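N-acetylglucosamine-6-phosphate deacetylase (Thermotoga maritima, PDB 1O12) probably removes the acetyl group from N-acetylglucosamine-6-phosphate, as expected of a metal-dependent NagA-type amidohydrolase. Local coordinates at residues E104-A109 / D156-M161; M13-V18 / G51-G56; L236-D241 / K312-F317. One frame throughout, in Å; residues are numbered along the deposited sequence.

The contacts follow one another along the chain in the order 2, 1, 3. Contact 2 joins the N-terminal strands 14-16 and 18-22 to the start of strand 52-59, which leads from the small beta domain into the TIM barrel. Contacts 1 and 3 both belong to the barrel, on opposite sides of the chain's centre and about 28 Å apart between centres: helix 99-115 packs at the start of strand 159-164, helix 307-318 at the end of strand 235-239, near residues predicted to bind substrate. The iron sits within the barrel, and contact 2, about 33 Å from contact 1 and about 23 Å from contact 3, centre to centre, is remote from the annotated sites.

Contact 1 of 3, residues E104-A109 / D156-M161; sequences EILRKA and DSPAKM
Ala159 N donates to Asp156 O at 2.7 Å, and Leu106 leans against the turn this bond closes, its CD2 lying 3.8 Å from Ala159 N. Here the TIM barrel brings helix 99-115 up to the loop leading into strand 159-164. The peptide before Pro158 is cis, and with the bond spanning Asp156 to Ala159 it makes a type VIa turn, with Ser157 and Pro158 at its corners. Inside that turn, Ser157 N also reaches Asp156 OD2 at 2.6 Å, approaching from above the carboxylate plane.

Leu106 carries the helix side. Its CG stands anti to the carbonyl carbon (chi1 -72°), and the CD2 branch then does the touching, meeting Ala159 CB at 4.0 Å. Val124 of the neighbouring strand 121-127 also packs against both Leu106 and Ala109, so the helix rests on two adjacent barrel strands. Phe75 of helix 75-83 touches Ala109 too.

Pro158 faces the helix between Leu106 and Ala109, which lie about one turn apart. Ala109 CB is 4.0 Å from Pro158 CG, an apolar contact. The same carbon lies against the helix backbone, Pro158 CG standing 3.3 Å from Leu106 O, with the neighbouring Pro158 CD at 3.4 Å from that oxygen.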
ATOM      1  N   GLU A 104      38.790  10.604   2.049  1.00 40.58           N
ATOM      2  CA  GLU A 104      39.085  11.930   1.520  1.00 40.21           C
ATOM      3  C   GLU A 104      37.841  12.822   1.483  1.00 39.26           C
ATOM      4  O   GLU A 104      37.920  14.026   1.743  1.00 39.83           O
ATOM      5  CB  GLU A 104      39.679  11.837   0.107  1.00 42.60           C
ATOM      6  CG  GLU A 104      40.084  13.199  -0.509  1.00 48.80           C
ATOM      7  CD  GLU A 104      39.501  13.428  -1.916  1.00 53.56           C
ATOM      8  OE1 GLU A 104      39.628  14.554  -2.468  1.00 55.45           O
ATOM      9  OE2 GLU A 104      38.909  12.478  -2.478  1.00 57.28           O
ATOM     10  N   ILE A 105      36.688  12.248   1.160  1.00 37.10           N
ATOM     11  CA  ILE A 105      35.481  13.056   1.115  1.00 35.59           C
ATOM     12  C   ILE A 105      35.055  13.432   2.541  1.00 36.54           C
ATOM     13  O   ILE A 105      34.668  14.577   2.797  1.00 34.65           O
ATOM     14  CB  ILE A 105      34.370  12.323   0.360  1.00 33.61           C
ATOM     15  CG1 ILE A 105      34.745  12.298  -1.124  1.00 31.24           C
ATOM     16  CG2 ILE A 105      33.029  13.042   0.558  1.00 32.61           C
ATOM     17  CD1 ILE A 105      34.034  11.288  -1.936  1.00 29.73           C
ATOM     18  N   LEU A 106      35.158  12.478   3.472  1.00 35.60           N
ATOM     19  CA  LEU A 106      34.819  12.758   4.851  1.00 34.51           C
ATOM     20  C   LEU A 106      35.802  13.809   5.406  1.00 35.52           C
ATOM     21  O   LEU A 106      35.413  14.710   6.152  1.00 34.36           O
ATOM     22  CB  LEU A 106      34.875  11.472   5.677  1.00 32.01           C
ATOM     23  CG  LEU A 106      33.735  10.486   5.399  1.00 32.68           C
ATOM     24  CD1 LEU A 106      33.957   9.200   6.196  1.00 28.79           C
ATOM     25  CD2 LEU A 106      32.364  11.120   5.777  1.00 31.25           C
ATOM     26  N   ARG A 107      37.066  13.717   5.001  1.00 35.66           N
ATOM     27  CA  ARG A 107      38.094  14.624   5.490  1.00 37.02           C
ATOM     28  C   ARG A 107      37.901  16.063   5.021  1.00 36.30           C
ATOM     29  O   ARG A 107      38.047  17.002   5.810  1.00 34.89           O
ATOM     30  CB  ARG A 107      39.475  14.104   5.070  1.00 40.15           C
ATOM     31  CG  ARG A 107      40.665  14.861   5.621  1.00 43.78           C
ATOM     32  CD  ARG A 107      41.972  14.136   5.255  1.00 47.23           C
ATOM     33  NE  ARG A 107      42.138  13.980   3.804  1.00 49.56           N
ATOM     34  CZ  ARG A 107      42.223  12.805   3.159  1.00 50.07           C
ATOM     35  NH1 ARG A 107      42.162  11.635   3.822  1.00 46.05           N
ATOM     36  NH2 ARG A 107      42.361  12.805   1.830  1.00 48.48           N
ATOM     37  N   LYS A 108      37.568  16.244   3.748  1.00 36.48           N
ATOM     38  CA  LYS A 108      37.359  17.581   3.227  1.00 37.60           C
ATOM     39  C   LYS A 108      36.053  18.216   3.714  1.00 38.66           C
ATOM     40  O   LYS A 108      35.949  19.448   3.851  1.00 39.59           O
ATOM     41  CB  LYS A 108      37.386  17.557   1.716  1.00 39.08           C
ATOM     42  CG  LYS A 108      38.758  17.278   1.116  1.00 41.16           C
ATOM     43  CD  LYS A 108      38.669  17.488  -0.405  1.00 42.01           C
ATOM     44  CE  LYS A 108      39.963  17.162  -1.130  1.00 42.26           C
ATOM     45  NZ  LYS A 108      39.937  17.719  -2.522  1.00 44.63           N
ATOM     46  N   ALA A 109      35.049  17.389   3.974  1.00 38.56           N
ATOM     47  CA  ALA A 109      33.790  17.921   4.467  1.00 38.88           C
ATOM     48  C   ALA A 109      34.035  18.383   5.916  1.00 38.55           C
ATOM     49  O   ALA A 109      33.543  19.446   6.335  1.00 38.38           O
ATOM     50  CB  ALA A 109      32.692  16.838   4.406  1.00 39.44           C
ATOM     51  N   ASP A 156      32.749   7.860  10.558  1.00 40.25           N
ATOM     52  CA  ASP A 156      32.383   8.639  11.725  1.00 40.75           C
ATOM     53  C   ASP A 156      32.170  10.087  11.258  1.00 40.15           C
ATOM     54  O   ASP A 156      32.214  10.378  10.057  1.00 39.37           O
ATOM     55  CB  ASP A 156      33.528   8.564  12.761  1.00 43.40           C
ATOM     56  CG  ASP A 156      33.084   8.947  14.184  1.00 46.34           C
ATOM     57  OD1 ASP A 156      33.866   8.672  15.133  1.00 48.69           O
ATOM     58  OD2 ASP A 156      31.976   9.519  14.360  1.00 46.24           O
ATOM     59  N   SER A 157      31.955  10.997  12.204  1.00 39.20           N
ATOM     60  CA  SER A 157      31.735  12.392  11.853  1.00 36.81           C
ATOM     61  C   SER A 157      32.829  12.722  10.865  1.00 35.71           C
ATOM     62  O   SER A 157      33.984  12.368  11.089  1.00 37.39           O
ATOM     63  CB  SER A 157      31.831  13.274  13.102  1.00 35.62           C
ATOM     64  OG  SER A 157      31.143  14.495  12.910  1.00 32.95           O
ATOM     65  N   PRO A 158      32.502  13.454   9.790  1.00 34.81           N
ATOM     66  CA  PRO A 158      31.173  13.987   9.476  1.00 35.08           C
ATOM     67  C   PRO A 158      30.142  13.119   8.721  1.00 33.96           C
ATOM     68  O   PRO A 158      29.263  13.648   8.053  1.00 33.36           O
ATOM     69  CB  PRO A 158      31.500  15.275   8.729  1.00 34.30           C
ATOM     70  CG  PRO A 158      32.679  14.874   7.922  1.00 35.21           C
ATOM     71  CD  PRO A 158      33.521  14.045   8.903  1.00 33.44           C
ATOM     72  N   ALA A 159      30.245  11.802   8.808  1.00 33.12           N
ATOM     73  CA  ALA A 159      29.224  10.981   8.166  1.00 32.55           C
ATOM     74  C   ALA A 159      27.973  11.228   9.019  1.00 32.98           C
ATOM     75  O   ALA A 159      28.068  11.328  10.248  1.00 32.78           O
ATOM     76  CB  ALA A 159      29.605   9.507   8.217  1.00 30.98           C
ATOM     77  N   LYS A 160      26.813  11.327   8.384  1.00 31.63           N
ATOM     78  CA  LYS A 160      25.591  11.573   9.122  1.00 31.59           C
ATOM     79  C   LYS A 160      24.528  10.567   8.802  1.00 32.99           C
ATOM     80  O   LYS A 160      23.608  10.363   9.583  1.00 33.78           O
ATOM     81  CB  LYS A 160      25.063  12.972   8.826  1.00 29.77           C
ATOM     82  CG  LYS A 160      25.953  14.072   9.405  1.00 30.59           C
ATOM     83  CD  LYS A 160      26.024  14.014  10.924  1.00 32.80           C
ATOM     84  CE  LYS A 160      27.091  14.967  11.497  1.00 35.61           C
ATOM     85  NZ  LYS A 160      27.282  14.854  12.978  1.00 33.32           N
HETATM   86  N   MSE A 161      24.664   9.923   7.651  1.00 33.49           N
HETATM   87  CA  MSE A 161      23.677   8.959   7.210  1.00 33.41           C
HETATM   88  C   MSE A 161      24.349   7.898   6.362  1.00 33.18           C
HETATM   89  O   MSE A 161      25.367   8.148   5.727  1.00 34.54           O
HETATM   90  CB  MSE A 161      22.595   9.670   6.408  1.00 32.14           C
HETATM   91  CG  MSE A 161      21.464   8.784   6.033  1.00 37.37           C
HETATM   92 SE   MSE A 161      19.967   9.753   5.274  1.00 49.41          SE
HETATM   93  CE  MSE A 161      19.179  10.525   6.883  1.00 41.51           C
TER

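Contact 2 of 3, residues M13-V18 / G51-G56; sequences MIVEKV and GVLMPG
Val18 and Gly51 bring the two segments together where the packing is closest: Gly51 O lies 3.7 Å from Val18 C and 3.8 Å from Val18 CB. Gly51 puts only backbone here, and its CA is 5.3 Å from Val18 CA. The backbones are paired on either side of this point, Lys17 with Arg50 and Gly51 with Leu19.

From there the buried side runs through Leu53. The CG2 branch of Val18, set between its own backbone N and carbonyl carbon, is 4.2 Å from Leu53 CB, the two side chains crossing at a slant. At its other end Leu53, with CG anti to its backbone N (chi1 -167°), meets Val15 tip to tip, Leu53 CD1 to Val15 CG1 at 4.2 Å. Leu355 of strand 353-356 packs on both Val18 and Leu53, and Val32 adds to the apolar layer around Leu53.

Lys17 marks the looser side. Its CB points away from 51-56, its side chain is partly exposed beside Arg45 and Arg50, and Lys17 O stays 4.3 Å from Gly51 N. Its backbone is left-handed (phi 49°, psi 59°) where the chain turns a corner, held by a hydrogen bond from Lys17 N to Asp31 OD2. Lys17 and Val18 both face Gly30, which makes this corner a G1 beta bulge in the small beta domain that accompanies the TIM barrel in amidohydrolases of the NagA family.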
HETATM    1  N   MSE A  13      15.583  40.520  10.871  1.00 60.82           N
HETATM    2  CA  MSE A  13      15.215  40.509  12.315  1.00 61.50           C
HETATM    3  C   MSE A  13      13.717  40.291  12.480  1.00 58.52           C
HETATM    4  O   MSE A  13      13.264  39.718  13.466  1.00 58.54           O
HETATM    5  CB  MSE A  13      15.637  41.813  13.009  1.00 66.70           C
HETATM    6  CG  MSE A  13      15.581  41.704  14.535  1.00 75.02           C
HETATM    7 SE   MSE A  13      17.102  42.466  15.587  1.00 89.79          SE
HETATM    8  CE  MSE A  13      18.372  40.979  15.640  1.00 84.75           C
ATOM      9  N   ILE A  14      12.933  40.731  11.511  1.00 55.62           N
ATOM     10  CA  ILE A  14      11.496  40.530  11.610  1.00 53.25           C
ATOM     11  C   ILE A  14      10.798  40.312  10.257  1.00 50.93           C
ATOM     12  O   ILE A  14      11.001  41.076   9.312  1.00 50.36           O
ATOM     13  CB  ILE A  14      10.854  41.704  12.377  1.00 53.84           C
ATOM     14  CG1 ILE A  14       9.348  41.513  12.483  1.00 56.32           C
ATOM     15  CG2 ILE A  14      11.143  42.999  11.681  1.00 55.89           C
ATOM     16  CD1 ILE A  14       8.770  42.225  13.710  1.00 59.11           C
ATOM     17  N   VAL A  15      10.008  39.244  10.146  1.00 47.27           N
ATOM     18  CA  VAL A  15       9.281  38.974   8.897  1.00 43.24           C
ATOM     19  C   VAL A  15       7.821  39.135   9.270  1.00 42.65           C
ATOM     20  O   VAL A  15       7.324  38.402  10.116  1.00 41.64           O
ATOM     21  CB  VAL A  15       9.519  37.537   8.394  1.00 41.60           C
ATOM     22  CG1 VAL A  15       8.836  37.332   7.060  1.00 38.71           C
ATOM     23  CG2 VAL A  15      11.002  37.267   8.281  1.00 37.83           C
ATOM     24  N   GLU A  16       7.141  40.097   8.653  1.00 43.44           N
ATOM     25  CA  GLU A  16       5.738  40.365   8.980  1.00 45.84           C
ATOM     26  C   GLU A  16       4.705  40.049   7.913  1.00 45.20           C
ATOM     27  O   GLU A  16       5.027  39.894   6.741  1.00 46.01           O
ATOM     28  CB  GLU A  16       5.541  41.835   9.407  1.00 47.79           C
ATOM     29  CG  GLU A  16       5.966  42.886   8.361  1.00 53.71           C
ATOM     30  CD  GLU A  16       5.600  44.339   8.764  1.00 57.69           C
ATOM     31  OE1 GLU A  16       5.709  44.661   9.983  1.00 57.60           O
ATOM     32  OE2 GLU A  16       5.212  45.147   7.860  1.00 57.19           O
ATOM     33  N   LYS A  17       3.457  39.960   8.366  1.00 44.58           N
ATOM     34  CA  LYS A  17       2.313  39.708   7.519  1.00 45.48           C
ATOM     35  C   LYS A  17       2.554  38.532   6.584  1.00 44.27           C
ATOM     36  O   LYS A  17       2.495  38.673   5.353  1.00 43.67           O
ATOM     37  CB  LYS A  17       1.994  40.962   6.690  1.00 49.12           C
ATOM     38  CG  LYS A  17       1.782  42.248   7.492  1.00 52.01           C
ATOM     39  CD  LYS A  17       1.513  43.442   6.562  1.00 54.94           C
ATOM     40  CE  LYS A  17       2.673  43.714   5.579  1.00 57.40           C
ATOM     41  NZ  LYS A  17       2.896  42.645   4.549  1.00 58.35           N
ATOM     42  N   VAL A  18       2.828  37.367   7.156  1.00 41.61           N
ATOM     43  CA  VAL A  18       3.074  36.208   6.315  1.00 38.83           C
ATOM     44  C   VAL A  18       2.237  35.016   6.692  1.00 36.80           C
ATOM     45  O   VAL A  18       1.669  34.950   7.783  1.00 38.42           O
ATOM     46  CB  VAL A  18       4.586  35.768   6.341  1.00 38.19           C
ATOM     47  CG1 VAL A  18       5.391  36.700   5.504  1.00 36.38           C
ATOM     48  CG2 VAL A  18       5.130  35.708   7.778  1.00 36.20           C
ATOM     49  N   GLY A  51       3.239  36.474   1.766  1.00 51.14           N
ATOM     50  CA  GLY A  51       3.793  35.312   1.106  1.00 45.69           C
ATOM     51  C   GLY A  51       3.762  34.168   2.109  1.00 43.18           C
ATOM     52  O   GLY A  51       3.074  34.243   3.148  1.00 41.09           O
ATOM     53  N   VAL A  52       4.489  33.100   1.813  1.00 39.73           N
ATOM     54  CA  VAL A  52       4.519  31.960   2.719  1.00 37.35           C
ATOM     55  C   VAL A  52       5.885  31.885   3.363  1.00 34.76           C
ATOM     56  O   VAL A  52       6.889  32.170   2.723  1.00 33.27           O
ATOM     57  CB  VAL A  52       4.241  30.617   1.964  1.00 37.14           C
ATOM     58  CG1 VAL A  52       4.146  29.467   2.956  1.00 35.89           C
ATOM     59  CG2 VAL A  52       2.969  30.731   1.150  1.00 33.58           C
ATOM     60  N   LEU A  53       5.915  31.525   4.637  1.00 34.05           N
ATOM     61  CA  LEU A  53       7.181  31.381   5.362  1.00 33.51           C
ATOM     62  C   LEU A  53       7.184  29.957   5.901  1.00 35.10           C
ATOM     63  O   LEU A  53       6.246  29.552   6.602  1.00 35.20           O
ATOM     64  CB  LEU A  53       7.266  32.348   6.533  1.00 31.43           C
ATOM     65  CG  LEU A  53       8.671  32.457   7.136  1.00 32.95           C
ATOM     66  CD1 LEU A  53       9.524  33.296   6.211  1.00 32.99           C
ATOM     67  CD2 LEU A  53       8.644  33.107   8.537  1.00 32.59           C
HETATM   68  N   MSE A  54       8.217  29.196   5.561  1.00 35.05           N
HETATM   69  CA  MSE A  54       8.320  27.814   6.016  1.00 36.50           C
HETATM   70  C   MSE A  54       9.714  27.543   6.583  1.00 35.17           C
HETATM   71  O   MSE A  54      10.648  28.330   6.364  1.00 34.74           O
HETATM   72  CB  MSE A  54       8.103  26.842   4.849  1.00 37.30           C
HETATM   73  CG  MSE A  54       6.883  27.078   3.978  1.00 40.85           C
HETATM   74 SE   MSE A  54       6.780  25.726   2.520  1.00 49.02          SE
HETATM   75  CE  MSE A  54       6.472  24.151   3.679  1.00 42.18           C
ATOM     76  N   PRO A  55       9.870  26.423   7.313  1.00 33.12           N
ATOM     77  CA  PRO A  55      11.179  26.065   7.884  1.00 32.22           C
ATOM     78  C   PRO A  55      12.122  25.810   6.701  1.00 29.96           C
ATOM     79  O   PRO A  55      11.673  25.352   5.657  1.00 29.22           O
ATOM     80  CB  PRO A  55      10.882  24.778   8.659  1.00 30.71           C
ATOM     81  CG  PRO A  55       9.445  24.960   9.049  1.00 31.99           C
ATOM     82  CD  PRO A  55       8.823  25.503   7.781  1.00 31.34           C
ATOM     83  N   GLY A  56      13.403  26.136   6.848  1.00 29.15           N
ATOM     84  CA  GLY A  56      14.343  25.915   5.764  1.00 27.59           C
ATOM     85  C   GLY A  56      14.316  24.450   5.323  1.00 27.80           C
ATOM     86  O   GLY A  56      14.363  23.555   6.151  1.00 25.10           O
TER

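Contact 3 of 3, residues L236-D241 / K312-F317; sequences LELICD and KNFRKF
Asn313 and Cys240 make the hydrogen bond between segments 236-241 and 312-317, just after strand 235-239 of the TIM barrel. Asn313 ND2 donates to Cys240 O at 2.6 Å. The bond is moderately bent, 149° at the hydrogen, and the donor lies in the plane of the carbonyl, while the oxygen sits somewhat out of the Asn313 amide plane. With chi1 at -76°, Asn313 CG stands beside its backbone N, 3.3 Å from Cys240 O. The other end of the amide, OD1, accepts from Gln309 NE2 one turn back in the helix, which should fix how the amide is flipped. Cys240 is the centre of an inverse gamma turn, marked by a weak Asp241 N to Ile239 O bond, and the turn presents its carbonyl to the helix. Asp241, the last residue of the turn, points its CB away from the helix, and its OD1 is hydrogen-bonded to ND1 of His244, which is predicted to bind substrate.

The sulfur-aromatic contact comes from Cys240 too. Its SG lies in the plane of the Phe314 ring, at its edge, 5.1 Å from the centroid, and Cys240 SG is 3.7 Å from Phe314 CD2.

Apolar packing continues around that ring. Leu238, also facing the helix, puts CD1 at 4.2 Å from Phe314 CE2, again near the ring plane. Leu264 of the next barrel strand, with Leu325 and Val328 of helix 322-336, also packs on Phe314. Phe317 CE1 lies 4.3 Å from Cys240 O, oblique to the ring, which Arg247 and Val250 of helix 247-257 touch. Cys240 CB and Asn313 CB pack 4.1 Å apart alongside the hydrogen bond.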
ATOM      1  N   LEU A 236       9.879   7.102   4.508  1.00 28.31           N
ATOM      2  CA  LEU A 236      10.320   6.759   3.171  1.00 29.37           C
ATOM      3  C   LEU A 236      10.752   7.989   2.422  1.00 31.17           C
ATOM      4  O   LEU A 236      10.035   8.992   2.403  1.00 32.82           O
ATOM      5  CB  LEU A 236       9.193   6.093   2.377  1.00 28.45           C
ATOM      6  CG  LEU A 236       8.346   5.001   3.040  1.00 28.13           C
ATOM      7  CD1 LEU A 236       7.295   4.491   2.071  1.00 28.13           C
ATOM      8  CD2 LEU A 236       9.262   3.872   3.484  1.00 26.83           C
ATOM      9  N   GLU A 237      11.924   7.954   1.801  1.00 31.46           N
ATOM     10  CA  GLU A 237      12.283   9.131   1.055  1.00 33.22           C
ATOM     11  C   GLU A 237      11.715   8.949  -0.365  1.00 31.88           C
ATOM     12  O   GLU A 237      11.686   7.853  -0.886  1.00 31.82           O
ATOM     13  CB  GLU A 237      13.810   9.399   1.117  1.00 34.69           C
ATOM     14  CG  GLU A 237      14.720   8.573   0.277  1.00 35.62           C
ATOM     15  CD  GLU A 237      16.202   8.932   0.471  1.00 37.99           C
ATOM     16  OE1 GLU A 237      16.994   8.590  -0.423  1.00 38.63           O
ATOM     17  OE2 GLU A 237      16.593   9.533   1.506  1.00 38.73           O
ATOM     18  N   LEU A 238      11.212  10.026  -0.951  1.00 31.55           N
ATOM     19  CA  LEU A 238      10.621   9.974  -2.275  1.00 30.88           C
ATOM     20  C   LEU A 238      11.199  11.024  -3.240  1.00 29.98           C
ATOM     21  O   LEU A 238      11.335  12.187  -2.885  1.00 29.18           O
ATOM     22  CB  LEU A 238       9.118  10.225  -2.183  1.00 29.86           C
ATOM     23  CG  LEU A 238       8.143   9.529  -1.244  1.00 31.47           C
ATOM     24  CD1 LEU A 238       6.734  10.034  -1.624  1.00 29.52           C
ATOM     25  CD2 LEU A 238       8.224   7.994  -1.354  1.00 32.08           C
ATOM     26  N   ILE A 239      11.527  10.620  -4.459  1.00 28.86           N
ATOM     27  CA  ILE A 239      12.028  11.574  -5.444  1.00 29.28           C
ATOM     28  C   ILE A 239      10.824  12.025  -6.277  1.00 30.77           C
ATOM     29  O   ILE A 239      10.366  11.269  -7.126  1.00 31.06           O
ATOM     30  CB  ILE A 239      13.074  10.925  -6.370  1.00 27.72           C
ATOM     31  CG1 ILE A 239      14.288  10.480  -5.554  1.00 27.26           C
ATOM     32  CG2 ILE A 239      13.481  11.909  -7.484  1.00 25.65           C
ATOM     33  CD1 ILE A 239      15.159   9.461  -6.272  1.00 28.54           C
ATOM     34  N   CYS A 240      10.310  13.237  -6.049  1.00 31.38           N
ATOM     35  CA  CYS A 240       9.135  13.691  -6.783  1.00 34.05           C
ATOM     36  C   CYS A 240       9.329  14.382  -8.104  1.00 34.26           C
ATOM     37  O   CYS A 240       8.890  15.511  -8.285  1.00 33.63           O
ATOM     38  CB  CYS A 240       8.286  14.579  -5.912  1.00 35.73           C
ATOM     39  SG  CYS A 240       7.619  13.650  -4.600  1.00 45.57           S
ATOM     40  N   ASP A 241       9.938  13.670  -9.038  1.00 36.00           N
ATOM     41  CA  ASP A 241      10.221  14.205 -10.346  1.00 39.30           C
ATOM     42  C   ASP A 241       9.289  13.673 -11.417  1.00 40.11           C
ATOM     43  O   ASP A 241       9.440  14.007 -12.588  1.00 41.08           O
ATOM     44  CB  ASP A 241      11.667  13.902 -10.738  1.00 39.12           C
ATOM     45  CG  ASP A 241      11.981  12.425 -10.720  1.00 40.90           C
ATOM     46  OD1 ASP A 241      13.160  12.095 -10.967  1.00 43.48           O
ATOM     47  OD2 ASP A 241      11.077  11.595 -10.465  1.00 40.10           O
ATOM     48  N   LYS A 312       6.917  21.674  -5.069  1.00 31.17           N
ATOM     49  CA  LYS A 312       5.771  22.021  -5.884  1.00 32.35           C
ATOM     50  C   LYS A 312       5.129  20.743  -6.398  1.00 33.68           C
ATOM     51  O   LYS A 312       3.900  20.591  -6.338  1.00 33.14           O
ATOM     52  CB  LYS A 312       6.177  22.893  -7.070  1.00 32.59           C
ATOM     53  CG  LYS A 312       6.643  24.302  -6.722  1.00 36.24           C
ATOM     54  CD  LYS A 312       6.588  25.212  -7.955  1.00 38.94           C
ATOM     55  CE  LYS A 312       7.514  26.419  -7.851  1.00 40.63           C
ATOM     56  NZ  LYS A 312       8.976  26.055  -8.018  1.00 44.19           N
ATOM     57  N   ASN A 313       5.967  19.826  -6.886  1.00 32.94           N
ATOM     58  CA  ASN A 313       5.470  18.586  -7.450  1.00 33.82           C
ATOM     59  C   ASN A 313       4.668  17.830  -6.434  1.00 34.94           C
ATOM     60  O   ASN A 313       3.510  17.482  -6.684  1.00 37.90           O
ATOM     61  CB  ASN A 313       6.610  17.678  -7.971  1.00 35.08           C
ATOM     62  CG  ASN A 313       7.190  18.144  -9.306  1.00 34.35           C
ATOM     63  OD1 ASN A 313       6.581  18.928 -10.033  1.00 34.60           O
ATOM     64  ND2 ASN A 313       8.369  17.648  -9.636  1.00 35.48           N
ATOM     65  N   PHE A 314       5.276  17.585  -5.277  1.00 35.10           N
ATOM     66  CA  PHE A 314       4.618  16.839  -4.224  1.00 34.10           C
ATOM     67  C   PHE A 314       3.290  17.445  -3.895  1.00 34.50           C
ATOM     68  O   PHE A 314       2.291  16.741  -3.771  1.00 33.96           O
ATOM     69  CB  PHE A 314       5.457  16.803  -2.957  1.00 33.32           C
ATOM     70  CG  PHE A 314       4.898  15.891  -1.922  1.00 32.92           C
ATOM     71  CD1 PHE A 314       3.993  16.366  -0.972  1.00 33.21           C
ATOM     72  CD2 PHE A 314       5.234  14.533  -1.931  1.00 32.16           C
ATOM     73  CE1 PHE A 314       3.427  15.505  -0.030  1.00 32.19           C
ATOM     74  CE2 PHE A 314       4.686  13.656  -1.009  1.00 30.94           C
ATOM     75  CZ  PHE A 314       3.778  14.142  -0.051  1.00 33.51           C
ATOM     76  N   ARG A 315       3.285  18.765  -3.748  1.00 35.72           N
ATOM     77  CA  ARG A 315       2.069  19.479  -3.439  1.00 35.88           C
ATOM     78  C   ARG A 315       1.000  19.271  -4.508  1.00 36.90           C
ATOM     79  O   ARG A 315      -0.176  19.132  -4.195  1.00 36.12           O
ATOM     80  CB  ARG A 315       2.345  20.967  -3.309  1.00 37.15           C
ATOM     81  CG  ARG A 315       1.098  21.741  -2.937  1.00 38.37           C
ATOM     82  CD  ARG A 315       1.210  23.178  -3.341  1.00 40.42           C
ATOM     83  NE  ARG A 315       0.368  24.009  -2.502  1.00 42.75           N
ATOM     84  CZ  ARG A 315       0.164  25.310  -2.684  1.00 44.69           C
ATOM     85  NH1 ARG A 315       0.751  25.936  -3.696  1.00 46.44           N
ATOM     86  NH2 ARG A 315      -0.622  25.993  -1.843  1.00 45.20           N
ATOM     87  N   LYS A 316       1.406  19.251  -5.774  1.00 37.59           N
ATOM     88  CA  LYS A 316       0.449  19.087  -6.851  1.00 38.78           C
ATOM     89  C   LYS A 316      -0.044  17.650  -6.967  1.00 39.12           C
ATOM     90  O   LYS A 316      -1.226  17.411  -7.205  1.00 38.71           O
ATOM     91  CB  LYS A 316       1.082  19.511  -8.172  1.00 42.52           C
ATOM     92  CG  LYS A 316       0.176  19.362  -9.391  1.00 47.13           C
ATOM     93  CD  LYS A 316       1.026  19.359 -10.656  1.00 51.89           C
ATOM     94  CE  LYS A 316       2.148  20.430 -10.583  1.00 53.46           C
ATOM     95  NZ  LYS A 316       3.551  19.888 -10.799  1.00 51.74           N
ATOM     96  N   PHE A 317       0.868  16.696  -6.809  1.00 37.31           N
ATOM     97  CA  PHE A 317       0.502  15.299  -6.916  1.00 37.07           C
ATOM     98  C   PHE A 317      -0.507  14.882  -5.856  1.00 37.68           C
ATOM     99  O   PHE A 317      -1.464  14.162  -6.151  1.00 38.77           O
ATOM    100  CB  PHE A 317       1.750  14.413  -6.802  1.00 36.42           C
ATOM    101  CG  PHE A 317       2.713  14.548  -7.957  1.00 36.87           C
ATOM    102  CD1 PHE A 317       3.992  14.026  -7.864  1.00 37.04           C
ATOM    103  CD2 PHE A 317       2.327  15.173  -9.152  1.00 37.69           C
ATOM    104  CE1 PHE A 317       4.893  14.114  -8.950  1.00 38.60           C
ATOM    105  CE2 PHE A 317       3.200  15.272 -10.236  1.00 36.22           C
ATOM    106  CZ  PHE A 317       4.492  14.738 -10.138  1.00 37.25           C
TER